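Local coordinates for SusD homolog (Bacteroides thetaiotaomicron, PDB 3EHM), which probably binds mucin O-glycans at the cell surface, helping this gut bacterium to capture host sugars for use, at residues T386-T398 / H409-D422. Numbering follows the deposited sequence.
Sequences TYLSGTGKPTGLT and HDLSIGNTSPKWDD
Lys393 reaches across to Asp422, and its side chain can be followed atom by atom. CB lies near CB of Ser412; CG of Lys393, placed anti to the carbonyl carbon (chi1 -81°), passes O of Asn415 at 3.8 Å. A bend at chi2 then turns the chain, which runs on extended through CD and CE to NZ. There NZ of Lys393 forms a salt bridge with OD2 of Asp422, 3.2 Å away, on the syn lone pair, and also donates to Thr391 O of its own segment. Ser417 OG takes the anti lone pair of OD2 of Asp422 at 2.6 Å, so a single carboxylate oxygen is gripped by two donors. Lysine suits the place because it has both the length and the charge; an alanine here would probably leave Asp422 without its cationic mate and Thr391 O without this donor.

Two prolines, with no N-H to satisfy, lay their rings against both side chains and backbone carbonyls. Pro394 sets CB against CD2 of Leu411 at 3.7 Å, while CB of Pro418 meets CE1 of the Tyr387 ring at 4.0 Å, the two side chains crossing at about a right angle. Next to Pro418, Lys419 N donates to Gly390 O over 3.2 Å. At the far end Leu397 and His409 form a single antiparallel bridge, a hydrogen-bonded pair, with Leu397 N to His409 O at 2.9 Å. Beside it, Gly396 comes so near Asp410, 4.0 Å between their CA atoms, that a CB would clash.

The paired loops thus link the end of helix 384-388 to the approach to helix 429-445, whose Lys436 binds several carbonyls of 417-422, while helix 274-282 packs against Pro394 and Leu411 through Tyr279.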
loop_
_atom_site.group_PDB
_atom_site.type_symbol
_atom_site.label_atom_id
_atom_site.label_comp_id
_atom_site.label_asym_id
_atom_site.label_seq_id
_atom_site.Cartn_x
_atom_site.Cartn_y
_atom_site.Cartn_z
ATOM N N THR A 386 10.842 24.271 8.037
ATOM C CA THR A 386 11.802 24.528 6.971
ATOM C C THR A 386 11.409 23.697 5.755
ATOM O O THR A 386 11.500 24.153 4.615
ATOM C CB THR A 386 13.237 24.138 7.404
ATOM O OG1 THR A 386 13.645 24.966 8.500
ATOM C CG2 THR A 386 14.219 24.310 6.241
ATOM N N TYR A 387 10.969 22.470 6.007
ATOM C CA TYR A 387 10.558 21.581 4.926
ATOM C C TYR A 387 9.326 22.120 4.197
ATOM O O TYR A 387 9.262 22.076 2.971
ATOM C CB TYR A 387 10.263 20.182 5.480
ATOM C CG TYR A 387 9.879 19.168 4.426
ATOM C CD1 TYR A 387 8.542 18.918 4.121
ATOM C CD2 TYR A 387 10.857 18.459 3.728
ATOM C CE1 TYR A 387 8.186 17.979 3.145
ATOM C CE2 TYR A 387 10.513 17.525 2.753
ATOM C CZ TYR A 387 9.178 17.289 2.469
ATOM O OH TYR A 387 8.845 16.348 1.528
ATOM N N LEU A 388 8.363 22.635 4.958
ATOM C CA LEU A 388 7.123 23.167 4.397
ATOM C C LEU A 388 7.287 24.437 3.577
ATOM O O LEU A 388 6.405 24.791 2.794
ATOM C CB LEU A 388 6.102 23.425 5.509
ATOM C CG LEU A 388 5.439 22.193 6.131
ATOM C CD1 LEU A 388 4.614 22.602 7.335
ATOM C CD2 LEU A 388 4.573 21.509 5.094
ATOM N N SER A 389 8.397 25.139 3.759
ATOM C CA SER A 389 8.614 26.360 2.993
ATOM C C SER A 389 9.559 26.096 1.824
ATOM O O SER A 389 9.941 27.013 1.100
ATOM C CB SER A 389 9.170 27.469 3.898
ATOM O OG SER A 389 10.403 27.092 4.483
ATOM N N GLY A 390 9.924 24.830 1.639
ATOM C CA GLY A 390 10.820 24.472 0.554
ATOM C C GLY A 390 10.152 24.529 -0.807
ATOM O O GLY A 390 8.991 24.145 -0.956
ATOM N N THR A 391 10.889 25.000 -1.808
ATOM C CA THR A 391 10.360 25.115 -3.159
ATOM C C THR A 391 11.180 24.287 -4.152
ATOM O O THR A 391 11.156 24.535 -5.358
ATOM C CB THR A 391 10.355 26.585 -3.620
ATOM O OG1 THR A 391 11.703 27.067 -3.686
ATOM C CG2 THR A 391 9.567 27.449 -2.639
ATOM N N GLY A 392 11.908 23.302 -3.638
ATOM C CA GLY A 392 12.710 22.458 -4.504
ATOM C C GLY A 392 11.880 21.368 -5.160
ATOM O O GLY A 392 10.828 20.985 -4.650
ATOM N N LYS A 393 12.350 20.874 -6.299
ATOM C CA LYS A 393 11.655 19.818 -7.026
ATOM C C LYS A 393 12.418 18.509 -6.879
ATOM O O LYS A 393 13.603 18.508 -6.542
ATOM C CB LYS A 393 11.530 20.187 -8.509
ATOM C CG LYS A 393 10.379 21.143 -8.836
ATOM C CD LYS A 393 10.523 22.467 -8.111
ATOM C CE LYS A 393 9.408 23.433 -8.472
ATOM N NZ LYS A 393 9.543 24.722 -7.725
ATOM N N PRO A 394 11.751 17.370 -7.123
ATOM C CA PRO A 394 12.453 16.092 -6.993
ATOM C C PRO A 394 13.696 16.009 -7.871
ATOM O O PRO A 394 13.772 16.631 -8.932
ATOM C CB PRO A 394 11.385 15.064 -7.372
ATOM C CG PRO A 394 10.467 15.832 -8.269
ATOM C CD PRO A 394 10.367 17.165 -7.576
ATOM N N THR A 395 14.673 15.237 -7.417
ATOM C CA THR A 395 15.920 15.088 -8.145
ATOM C C THR A 395 15.837 13.984 -9.181
ATOM O O THR A 395 15.358 12.884 -8.898
ATOM C CB THR A 395 17.067 14.767 -7.189
ATOM O OG1 THR A 395 17.074 15.726 -6.126
ATOM C CG2 THR A 395 18.400 14.816 -7.932
ATOM N N GLY A 396 16.309 14.280 -10.384
ATOM C CA GLY A 396 16.285 13.287 -11.434
ATOM C C GLY A 396 17.500 12.393 -11.328
ATOM O O GLY A 396 18.453 12.697 -10.613
ATOM N N LEU A 397 17.461 11.273 -12.032
ATOM C CA LEU A 397 18.572 10.345 -12.027
ATOM C C LEU A 397 19.210 10.439 -13.406
ATOM O O LEU A 397 18.575 10.148 -14.421
ATOM C CB LEU A 397 18.057 8.928 -11.750
ATOM C CG LEU A 397 19.025 7.878 -11.204
ATOM C CD1 LEU A 397 19.844 8.461 -10.060
ATOM C CD2 LEU A 397 18.232 6.663 -10.733
ATOM N N THR A 398 20.456 10.889 -13.455
ATOM C CA THR A 398 21.139 10.997 -14.733
ATOM C C THR A 398 21.959 9.733 -14.943
ATOM O O THR A 398 22.202 8.973 -13.998
ATOM C CB THR A 398 22.086 12.202 -14.773
ATOM O OG1 THR A 398 23.196 11.962 -13.898
ATOM C CG2 THR A 398 21.351 13.473 -14.334
ATOM N N HIS A 409 16.313 9.347 -15.902
ATOM C CA HIS A 409 14.964 9.870 -15.968
ATOM C C HIS A 409 14.925 11.129 -15.120
ATOM O O HIS A 409 15.250 11.099 -13.933
ATOM C CB HIS A 409 13.948 8.852 -15.448
ATOM C CG HIS A 409 12.533 9.330 -15.535
ATOM N ND1 HIS A 409 11.984 10.200 -14.617
ATOM C CD2 HIS A 409 11.576 9.120 -16.470
ATOM C CE1 HIS A 409 10.753 10.507 -14.985
ATOM N NE2 HIS A 409 10.480 9.867 -16.107
ATOM N N ASP A 410 14.551 12.242 -15.738
ATOM C CA ASP A 410 14.477 13.496 -15.018
ATOM C C ASP A 410 13.115 13.604 -14.349
ATOM O O ASP A 410 12.129 13.997 -14.971
ATOM C CB ASP A 410 14.680 14.678 -15.958
ATOM C CG ASP A 410 14.894 15.970 -15.203
ATOM O OD1 ASP A 410 14.523 16.018 -14.012
ATOM O OD2 ASP A 410 15.426 16.931 -15.788
ATOM N N LEU A 411 13.073 13.246 -13.074
ATOM C CA LEU A 411 11.843 13.281 -12.298
ATOM C C LEU A 411 11.335 14.702 -12.032
ATOM O O LEU A 411 10.167 14.888 -11.700
ATOM C CB LEU A 411 12.069 12.560 -10.966
ATOM C CG LEU A 411 10.862 12.277 -10.071
ATOM C CD1 LEU A 411 9.867 11.382 -10.808
ATOM C CD2 LEU A 411 11.335 11.596 -8.792
ATOM N N SER A 412 12.202 15.699 -12.187
ATOM C CA SER A 412 11.815 17.086 -11.917
ATOM C C SER A 412 10.881 17.698 -12.948
ATOM O O SER A 412 10.089 18.581 -12.622
ATOM C CB SER A 412 13.058 17.976 -11.804
ATOM O OG SER A 412 13.687 18.131 -13.066
ATOM N N ILE A 413 10.979 17.226 -14.186
ATOM C CA ILE A 413 10.173 17.748 -15.288
ATOM C C ILE A 413 8.678 17.826 -15.007
ATOM O O ILE A 413 8.002 16.804 -14.865
ATOM C CB ILE A 413 10.387 16.919 -16.568
ATOM C CG1 ILE A 413 11.866 16.956 -16.964
ATOM C CG2 ILE A 413 9.522 17.471 -17.693
ATOM C CD1 ILE A 413 12.213 16.088 -18.164
ATOM N N GLY A 414 8.173 19.054 -14.938
ATOM C CA GLY A 414 6.759 19.285 -14.693
ATOM C C GLY A 414 6.295 18.830 -13.324
ATOM O O GLY A 414 5.092 18.704 -13.086
ATOM N N ASN A 415 7.240 18.596 -12.419
ATOM C CA ASN A 415 6.904 18.132 -11.077
ATOM C C ASN A 415 6.676 19.296 -10.118
ATOM O O ASN A 415 6.957 20.451 -10.447
ATOM C CB ASN A 415 8.003 17.194 -10.562
ATOM C CG ASN A 415 7.440 15.964 -9.862
ATOM O OD1 ASN A 415 7.947 14.849 -10.026
ATOM N ND2 ASN A 415 6.395 16.162 -9.075
ATOM N N THR A 416 6.166 18.992 -8.929
ATOM C CA THR A 416 5.853 20.024 -7.945
ATOM C C THR A 416 6.744 19.985 -6.698
ATOM O O THR A 416 7.511 19.042 -6.493
ATOM C CB THR A 416 4.369 19.898 -7.514
ATOM O OG1 THR A 416 3.988 21.033 -6.731
ATOM C CG2 THR A 416 4.162 18.625 -6.691
ATOM N N SER A 417 6.621 21.019 -5.871
ATOM C CA SER A 417 7.397 21.153 -4.639
ATOM C C SER A 417 6.527 20.902 -3.403
ATOM O O SER A 417 5.316 20.710 -3.516
ATOM C CB SER A 417 7.971 22.563 -4.551
ATOM O OG SER A 417 6.920 23.500 -4.401
ATOM N N PRO A 418 7.136 20.911 -2.203
ATOM C CA PRO A 418 6.403 20.685 -0.954
ATOM C C PRO A 418 5.530 21.866 -0.533
ATOM O O PRO A 418 4.451 21.680 0.031
ATOM C CB PRO A 418 7.516 20.436 0.069
ATOM C CG PRO A 418 8.677 19.974 -0.762
ATOM C CD PRO A 418 8.587 20.891 -1.954
ATOM N N LYS A 419 5.999 23.081 -0.804
ATOM C CA LYS A 419 5.257 24.276 -0.401
ATOM C C LYS A 419 3.898 24.369 -1.081
ATOM O O LYS A 419 3.793 24.352 -2.305
ATOM C CB LYS A 419 6.083 25.535 -0.682
ATOM C CG LYS A 419 5.472 26.803 -0.113
ATOM C CD LYS A 419 6.374 28.004 -0.355
ATOM C CE LYS A 419 5.720 29.286 0.135
ATOM N NZ LYS A 419 6.562 30.466 -0.205
ATOM N N TRP A 420 2.854 24.483 -0.270
ATOM C CA TRP A 420 1.491 24.543 -0.780
ATOM C C TRP A 420 1.222 25.622 -1.828
ATOM O O TRP A 420 0.626 25.343 -2.868
ATOM C CB TRP A 420 0.513 24.702 0.387
ATOM C CG TRP A 420 -0.920 24.721 -0.042
ATOM C CD1 TRP A 420 -1.700 25.822 -0.258
ATOM C CD2 TRP A 420 -1.735 23.584 -0.339
ATOM N NE1 TRP A 420 -2.953 25.439 -0.670
ATOM C CE2 TRP A 420 -3.003 24.071 -0.727
ATOM C CE3 TRP A 420 -1.520 22.200 -0.315
ATOM C CZ2 TRP A 420 -4.054 23.221 -1.087
ATOM C CZ3 TRP A 420 -2.565 21.354 -0.673
ATOM C CH2 TRP A 420 -3.817 21.869 -1.053
ATOM N N ASP A 421 1.671 26.844 -1.558
ATOM C CA ASP A 421 1.448 27.975 -2.457
ATOM C C ASP A 421 2.406 28.095 -3.645
ATOM O O ASP A 421 2.322 29.060 -4.408
ATOM C CB ASP A 421 1.495 29.280 -1.654
ATOM C CG ASP A 421 0.585 29.253 -0.440
ATOM O OD1 ASP A 421 -0.619 28.950 -0.602
ATOM O OD2 ASP A 421 1.072 29.538 0.679
ATOM N N ASP A 422 3.302 27.125 -3.808
ATOM C CA ASP A 422 4.280 27.150 -4.899
ATOM C C ASP A 422 3.825 26.272 -6.068
ATOM O O ASP A 422 3.908 25.047 -5.993
ATOM C CB ASP A 422 5.635 26.673 -4.366
ATOM C CG ASP A 422 6.737 26.745 -5.401
ATOM O OD1 ASP A 422 6.923 27.819 -6.006
ATOM O OD2 ASP A 422 7.430 25.727 -5.601
HETATM O O HOH W 1 3.522 24.689 2.541
HETATM O O HOH W 2 9.263 29.526 1.251
#